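Local coordinates for mandelate racemase/muconate lactonizing protein (Thermobispora bispora, PDB 3VC5), which probably catalyses the magnesium-dependent dehydration of D-glucarate to 5-dehydro-4-deoxy-D-glucarate, as a member of the mandelate racemase/muconate lactonizing branch of the enolase superfamily, at residues L343-A348 and Q374-P379; A51-V56 and L67-G72; S122-V127 and V291-L296. All coordinates share one frame; numbering follows the deposited sequence. Where two conformers were deposited one is given.

Contact 1 (L343-A348 and Q374-P379); sequences LGISLA and QDVVAP
Ile345 lays its CG1 obliquely over Val377, 3.7 Å from the CG1 of that residue, while its CD1 reaches the CG2 of Val376; CG1 stands anti to the carbonyl carbon of Ile345 (chi1 -67°), which turns both atoms toward the valines. These contacts fasten the first turn of helix 344-355, in the C-terminal enolase-like domain, to the irregular loop preceding strand 388-390. Leu343, at the N-cap position, crosses Val376 at about a right angle, its CD1 lying 4.1 Å from Val376 CG1; its CD2 rests against the carbonyl oxygen of Gln374. Met409 of helix 403-415 packs on Leu343 and Val376 together. Gly344 faces Asp375 and Val377 directly: a CB here would run into Asp375 OD2 and Val377 CG2. The Asp375 carboxylate approaches the helix start, where the dipole would probably favour its negative charge. Its OD1 accepts Gly344 N at 2.8 Å on the syn side, with an N-H...O angle of 149°. Two backbone N-H groups grip this oxygen, which probably restrains the carboxylate's rotation: Val376 N meets Asp375 OD1 from the opposite face of its plane, on the anti side, also at 2.8 Å.

Contact 2 (A51-V56 and L67-G72); sequences ALRTIV and LGETYG
Strands 50-60 and 65-71 run antiparallel as a beta hairpin in the N-terminal domain's three-stranded sheet, their axes 146° apart in direction where Ala51-Val56 faces Leu67-Tyr71. Thr54 with Thr70 and Val56 with Gly68 are hydrogen-bonded pairs, each closed by two backbone bonds, and Ile55 with Glu69 is the non-hydrogen-bonded pair between them. Toward Gly72 the regular bonding lapses although the chains stay close (Arg53 CA to Gly72 CA 3.7 Å), and a water bridges: it donates to Leu52 O and accepts from Gly72 N. A side chain on Gly72 would run into Leu52 CB and Arg53 N.

Thr54 OG1 supplements the ladder by donating to Tyr71 O over 2.8 Å; OG1 is turned beside its own backbone N (chi1 -59°), which points the hydroxyl at the Tyr71 carbonyl. On the face bearing Ile55 and Glu69, the Ile55 CD1 methyl lies alongside Glu69 CG. Arg53 folds back at chi2 and chi3, bringing its guanidinium over Thr70 O, and crosses Glu69 at about a right angle. Its NE gives Glu69 OE2 a salt-bridging bond of 2.8 Å, nearly in the guanidinium plane and on the anti lone pair, whereas the carboxylate is turned 83° from that plane. Both oxygens of Glu69 also accept backbone N-H groups at the start of helix 344-355, OE2 from Leu343 and OE1 from Ser346, and Arg53 NH2 donates to Ser346 OG, so the pair ties this hairpin to the other domain. A methionine in place of Arg53 would probably leave the buried Glu69 carboxylate without its neutralising charge and Ser346 OG without that donor. The other terminal nitrogen, Arg53 NH1, approaches the Tyr71 ring obliquely, 3.7 Å from Tyr71 CD1.

Contact 3 (S122-V127 and V291-L296); sequences SRVKTV and VTPEHL
The N-terminal turn of helix 123-146, in the N-terminal domain, meets here the loop that follows strand 284-286 of the barrel domain. Thr292 points into the helix start. Its OG1, swung anti to the backbone N (chi1 -168°), lies 3.8 Å from Val124 CG1 and approaches the backbone of Lys125 without bonding to it; its CG2 looks toward Ser122 OG, 4.1 Å away. Val124 CG1 also brushes the CD of Pro293, and Arg320 of helix 318-330 packs against both Val124 and Pro293.

The Lys125 chain crosses Val291 obliquely, its CD 4.0 Å from Val291 CG2 and equally near Val291 O. That carbonyl oxygen is buried by the contact and has no partner in the model. The aliphatic length of the lysine thus does the packing, while its ammonium group goes elsewhere: NZ donates to the carbonyl oxygens of Thr118 and Ser120, and the charge also makes a cation-pi contact with Tyr314.

Within the segments, Val291 N donates to His295 ND1 at 3.0 Å, nearly in the ring plane, and Thr292 CG2 sits over the centre of one face of that imidazole. Ser122 OG accepts from Lys125 N, 3.2 Å away, and Ser122 O takes both the N-H and the hydroxyl of Thr126 from opposite faces of its plane. Val291 lies about 5 Å, side chain to side chain, from Asn287, a magnesium ligand in this protein, though no metal is bound to this chain here. Van der Waals packing beside a serine N-cap joins the capping domain to a loop beside the metal site of the enolase-superfamily barrel.

Along the chain the three pairings follow one another, contact 2 within the N-terminal domain, contact 3 spanning from that domain to the barrel, contact 1 within the barrel domain. Contacts 1 and 2 are neighbours, their centres 11 Å apart, and they touch, hairpin 50-71 against the start of helix 344-355. Contact 3 lies about 27 Å from contact 1, centre to centre, across the centre of the chain; from contact 2 it is about 20 Å, with nearest atoms about 6 Å apart. Helix 123-146, which opens in contact 3, also packs on the hairpin through Ala133. These contacts show the N-terminal domain meeting the barrel at two well-separated places, among others, as expected of an enolase-superfamily capping domain.

Contact 1 (L343-A348 and Q374-P379)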
# COMPACT_ATOMS: atom_id res chain seq x y z
N LEU A 343 3.30 9.55 -23.92
CA LEU A 343 3.65 8.58 -24.96
C LEU A 343 3.46 7.14 -24.46
O LEU A 343 2.75 6.90 -23.46
CB LEU A 343 5.09 8.86 -25.42
CG LEU A 343 5.32 10.28 -25.92
CD1 LEU A 343 6.80 10.43 -26.29
CD2 LEU A 343 4.43 10.57 -27.13
N GLY A 344 4.03 6.18 -25.18
CA GLY A 344 3.70 4.78 -24.94
C GLY A 344 4.36 4.16 -23.70
O GLY A 344 3.89 3.15 -23.20
N ILE A 345 5.45 4.75 -23.22
CA ILE A 345 6.06 4.24 -21.98
C ILE A 345 5.09 4.52 -20.84
O ILE A 345 4.73 3.62 -20.06
CB ILE A 345 7.42 4.88 -21.73
CG1 ILE A 345 8.41 4.42 -22.82
CG2 ILE A 345 7.93 4.55 -20.28
CD1 ILE A 345 9.63 5.35 -22.94
N SER A 346 4.61 5.76 -20.77
CA SER A 346 3.57 6.14 -19.78
C SER A 346 2.31 5.30 -19.98
O SER A 346 1.74 4.81 -19.02
CB SER A 346 3.22 7.62 -19.87
OG SER A 346 4.25 8.36 -19.26
N LEU A 347 1.89 5.09 -21.23
CA LEU A 347 0.66 4.29 -21.46
C LEU A 347 0.85 2.85 -20.97
O LEU A 347 -0.06 2.29 -20.32
CB LEU A 347 0.25 4.25 -22.94
CG LEU A 347 -1.11 3.57 -23.22
CD1 LEU A 347 -2.27 4.23 -22.49
CD2 LEU A 347 -1.38 3.56 -24.72
N ALA A 348 2.03 2.27 -21.19
CA ALA A 348 2.28 0.89 -20.73
C ALA A 348 2.23 0.89 -19.19
O ALA A 348 1.59 0.02 -18.58
CB ALA A 348 3.63 0.40 -21.19
N GLN A 374 2.02 9.56 -32.62
CA GLN A 374 3.43 9.86 -32.27
C GLN A 374 3.87 8.99 -31.10
O GLN A 374 3.15 8.88 -30.10
CB GLN A 374 3.61 11.34 -31.89
CG GLN A 374 3.30 12.33 -33.02
CD GLN A 374 3.22 13.76 -32.53
OE1 GLN A 374 4.16 14.54 -32.72
NE2 GLN A 374 2.11 14.10 -31.90
N ASP A 375 5.06 8.40 -31.17
CA ASP A 375 5.52 7.59 -30.05
C ASP A 375 7.00 7.31 -30.16
O ASP A 375 7.59 7.53 -31.23
CB ASP A 375 4.74 6.29 -29.97
CG ASP A 375 4.52 5.81 -28.52
OD1 ASP A 375 5.32 6.19 -27.62
OD2 ASP A 375 3.53 5.07 -28.29
N VAL A 376 7.60 6.90 -29.04
CA VAL A 376 9.00 6.47 -29.03
C VAL A 376 9.15 4.96 -28.82
O VAL A 376 10.30 4.47 -28.70
CB VAL A 376 9.84 7.25 -27.96
CG1 VAL A 376 9.91 8.74 -28.31
CG2 VAL A 376 9.26 6.99 -26.56
N VAL A 377 8.05 4.22 -28.74
CA VAL A 377 8.16 2.75 -28.65
C VAL A 377 7.64 2.15 -29.96
O VAL A 377 6.88 2.81 -30.69
CB VAL A 377 7.42 2.14 -27.44
CG1 VAL A 377 7.91 2.80 -26.13
CG2 VAL A 377 5.91 2.36 -27.58
N ALA A 378 8.01 0.91 -30.24
CA ALA A 378 7.50 0.18 -31.41
C ALA A 378 5.98 -0.00 -31.34
O ALA A 378 5.44 -0.23 -30.27
CB ALA A 378 8.19 -1.16 -31.50
N PRO A 379 5.29 0.07 -32.50
CA PRO A 379 3.82 0.24 -32.65
C PRO A 379 2.86 -0.89 -32.22
O PRO A 379 1.67 -0.62 -31.99
CB PRO A 379 3.66 0.50 -34.15
CG PRO A 379 4.84 -0.18 -34.77
CD PRO A 379 5.97 0.04 -33.81

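Contact 2 (A51-V56 and L67-G72)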
# COMPACT_ATOMS: atom_id res chain seq x y z
N ALA A 51 4.19 19.58 -26.89
CA ALA A 51 4.16 19.08 -25.52
C ALA A 51 5.54 18.47 -25.25
O ALA A 51 6.17 17.91 -26.15
CB ALA A 51 3.06 18.03 -25.34
N LEU A 52 6.03 18.62 -24.01
CA LEU A 52 7.37 18.16 -23.64
C LEU A 52 7.26 16.92 -22.73
O LEU A 52 6.34 16.82 -21.91
CB LEU A 52 8.04 19.27 -22.82
CG LEU A 52 8.09 20.67 -23.47
CD1 LEU A 52 8.78 21.68 -22.57
CD2 LEU A 52 8.75 20.62 -24.85
N ARG A 53 8.25 16.04 -22.83
CA ARG A 53 8.39 14.90 -21.92
C ARG A 53 9.87 14.63 -21.74
O ARG A 53 10.69 15.12 -22.53
CB ARG A 53 7.71 13.61 -22.46
CG ARG A 53 6.20 13.70 -22.64
CD ARG A 53 5.43 13.86 -21.34
NE ARG A 53 5.07 12.57 -20.73
CZ ARG A 53 4.36 12.49 -19.60
NH1 ARG A 53 3.98 13.61 -18.99
NH2 ARG A 53 4.06 11.30 -19.05
N THR A 54 10.19 13.81 -20.74
CA THR A 54 11.56 13.35 -20.56
C THR A 54 11.50 11.83 -20.56
O THR A 54 10.69 11.21 -19.82
CB THR A 54 12.15 13.83 -19.21
OG1 THR A 54 12.13 15.25 -19.17
CG2 THR A 54 13.60 13.35 -19.07
N ILE A 55 12.28 11.24 -21.45
CA ILE A 55 12.41 9.80 -21.48
C ILE A 55 13.63 9.36 -20.69
O ILE A 55 14.72 9.91 -20.84
CB ILE A 55 12.52 9.31 -22.94
CG1 ILE A 55 11.35 9.88 -23.75
CG2 ILE A 55 12.62 7.79 -23.00
CD1 ILE A 55 9.98 9.56 -23.26
N VAL A 56 13.44 8.35 -19.85
CA VAL A 56 14.55 7.81 -19.08
C VAL A 56 14.80 6.35 -19.44
O VAL A 56 13.87 5.56 -19.55
CB VAL A 56 14.21 7.90 -17.54
CG1 VAL A 56 15.22 7.11 -16.71
CG2 VAL A 56 14.15 9.36 -17.12
N LEU A 67 12.59 1.38 -19.15
CA LEU A 67 12.12 2.69 -19.60
C LEU A 67 11.22 3.39 -18.58
O LEU A 67 10.37 2.74 -17.92
CB LEU A 67 11.34 2.56 -20.90
CG LEU A 67 12.18 2.03 -22.07
CD1 LEU A 67 11.24 1.75 -23.25
CD2 LEU A 67 13.30 3.01 -22.46
N GLY A 68 11.37 4.70 -18.48
CA GLY A 68 10.43 5.54 -17.71
C GLY A 68 10.14 6.79 -18.51
O GLY A 68 10.86 7.11 -19.46
N GLU A 69 9.08 7.48 -18.14
CA GLU A 69 8.63 8.67 -18.87
C GLU A 69 8.04 9.65 -17.87
O GLU A 69 7.26 9.27 -17.01
CB GLU A 69 7.62 8.28 -19.95
CG GLU A 69 7.03 9.49 -20.68
CD GLU A 69 5.93 9.14 -21.67
OE1 GLU A 69 5.83 7.97 -22.14
OE2 GLU A 69 5.14 10.06 -21.99
N THR A 70 8.44 10.92 -17.99
CA THR A 70 7.99 11.92 -17.04
C THR A 70 7.87 13.28 -17.76
O THR A 70 7.99 13.35 -18.99
CB THR A 70 8.92 11.97 -15.82
OG1 THR A 70 8.39 12.87 -14.84
CG2 THR A 70 10.35 12.39 -16.21
N TYR A 71 7.63 14.34 -17.01
CA TYR A 71 7.40 15.69 -17.57
C TYR A 71 8.68 16.21 -18.20
O TYR A 71 9.78 15.78 -17.83
CB TYR A 71 7.02 16.64 -16.43
CG TYR A 71 5.88 16.09 -15.64
CD1 TYR A 71 4.60 16.01 -16.19
CD2 TYR A 71 6.08 15.63 -14.34
CE1 TYR A 71 3.54 15.45 -15.46
CE2 TYR A 71 5.01 15.11 -13.60
CZ TYR A 71 3.75 15.04 -14.16
OH TYR A 71 2.73 14.52 -13.42
N GLY A 72 8.51 17.14 -19.16
CA GLY A 72 9.66 17.75 -19.86
C GLY A 72 10.00 19.17 -19.45
O GLY A 72 10.98 19.74 -19.96
O HOH W 1 5.76 17.51 -19.44

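Contact 3 (S122-V127 and V291-L296)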
# COMPACT_ATOMS: atom_id res chain seq x y z
N SER A 122 4.91 20.65 -3.74
CA SER A 122 5.38 20.42 -2.39
C SER A 122 6.68 19.65 -2.48
O SER A 122 7.06 19.15 -3.55
CB SER A 122 4.38 19.61 -1.57
OG SER A 122 4.11 18.36 -2.18
N ARG A 123 7.35 19.50 -1.34
CA ARG A 123 8.57 18.72 -1.31
C ARG A 123 8.33 17.27 -1.69
O ARG A 123 9.05 16.73 -2.55
CB ARG A 123 9.24 18.77 0.06
CG ARG A 123 10.53 17.94 0.12
CD ARG A 123 11.72 18.69 -0.49
NE ARG A 123 12.43 19.51 0.49
CZ ARG A 123 12.65 20.82 0.36
NH1 ARG A 123 12.20 21.45 -0.71
NH2 ARG A 123 13.31 21.49 1.30
N VAL A 124 7.34 16.63 -1.07
CA VAL A 124 7.10 15.21 -1.36
C VAL A 124 6.66 15.05 -2.81
O VAL A 124 7.11 14.14 -3.47
CB VAL A 124 6.10 14.54 -0.37
CG1 VAL A 124 5.68 13.16 -0.85
CG2 VAL A 124 6.69 14.53 1.04
N LYS A 125 5.76 15.91 -3.30
CA LYS A 125 5.33 15.72 -4.67
C LYS A 125 6.50 15.90 -5.63
O LYS A 125 6.56 15.23 -6.68
CB LYS A 125 4.17 16.71 -4.99
CG LYS A 125 3.41 16.40 -6.28
CD LYS A 125 2.26 17.40 -6.43
CE LYS A 125 1.70 17.48 -7.79
NZ LYS A 125 1.26 18.88 -8.14
N THR A 126 7.41 16.82 -5.32
CA THR A 126 8.58 17.05 -6.19
C THR A 126 9.45 15.79 -6.23
O THR A 126 9.83 15.29 -7.31
CB THR A 126 9.40 18.25 -5.70
OG1 THR A 126 8.58 19.42 -5.83
CG2 THR A 126 10.67 18.43 -6.56
N VAL A 127 9.72 15.24 -5.05
CA VAL A 127 10.51 13.99 -4.94
C VAL A 127 9.79 12.85 -5.68
O VAL A 127 10.41 12.11 -6.45
CB VAL A 127 10.73 13.60 -3.49
CG1 VAL A 127 11.40 12.19 -3.38
CG2 VAL A 127 11.58 14.67 -2.80
N VAL A 291 -3.42 15.57 -4.20
CA VAL A 291 -2.42 15.23 -5.23
C VAL A 291 -1.13 14.68 -4.62
O VAL A 291 -0.15 14.47 -5.32
CB VAL A 291 -2.13 16.42 -6.20
CG1 VAL A 291 -3.40 16.80 -7.00
CG2 VAL A 291 -1.63 17.61 -5.41
N THR A 292 -1.12 14.52 -3.29
CA THR A 292 0.07 13.96 -2.64
C THR A 292 -0.42 13.38 -1.30
O THR A 292 -1.50 13.74 -0.84
CB THR A 292 1.16 15.07 -2.47
OG1 THR A 292 2.38 14.45 -2.09
CG2 THR A 292 0.80 16.11 -1.41
N PRO A 293 0.31 12.44 -0.70
CA PRO A 293 -0.31 11.77 0.45
C PRO A 293 -0.66 12.67 1.63
O PRO A 293 -1.64 12.39 2.34
CB PRO A 293 0.75 10.69 0.83
CG PRO A 293 1.38 10.34 -0.53
CD PRO A 293 1.53 11.71 -1.16
N GLU A 294 0.07 13.76 1.83
CA GLU A 294 -0.18 14.68 2.94
C GLU A 294 -1.58 15.29 2.86
O GLU A 294 -2.08 15.83 3.83
CB GLU A 294 0.87 15.81 2.96
CG GLU A 294 2.20 15.47 3.65
CD GLU A 294 3.11 16.69 3.86
OE1 GLU A 294 4.26 16.52 4.32
OE2 GLU A 294 2.66 17.82 3.57
N HIS A 295 -2.19 15.25 1.69
CA HIS A 295 -3.54 15.82 1.52
C HIS A 295 -4.65 14.89 2.01
O HIS A 295 -5.81 15.29 2.12
CB HIS A 295 -3.80 16.11 0.03
CG HIS A 295 -2.91 17.19 -0.53
ND1 HIS A 295 -2.70 17.36 -1.88
CD2 HIS A 295 -2.14 18.11 0.10
CE1 HIS A 295 -1.85 18.37 -2.06
NE2 HIS A 295 -1.51 18.85 -0.87
N LEU A 296 -4.32 13.62 2.23
CA LEU A 296 -5.38 12.64 2.43
C LEU A 296 -6.09 12.75 3.79
O LEU A 296 -7.31 12.61 3.84
CB LEU A 296 -4.90 11.21 2.15
CG LEU A 296 -4.64 10.92 0.66
CD1 LEU A 296 -3.65 9.74 0.48
CD2 LEU A 296 -5.96 10.69 -0.09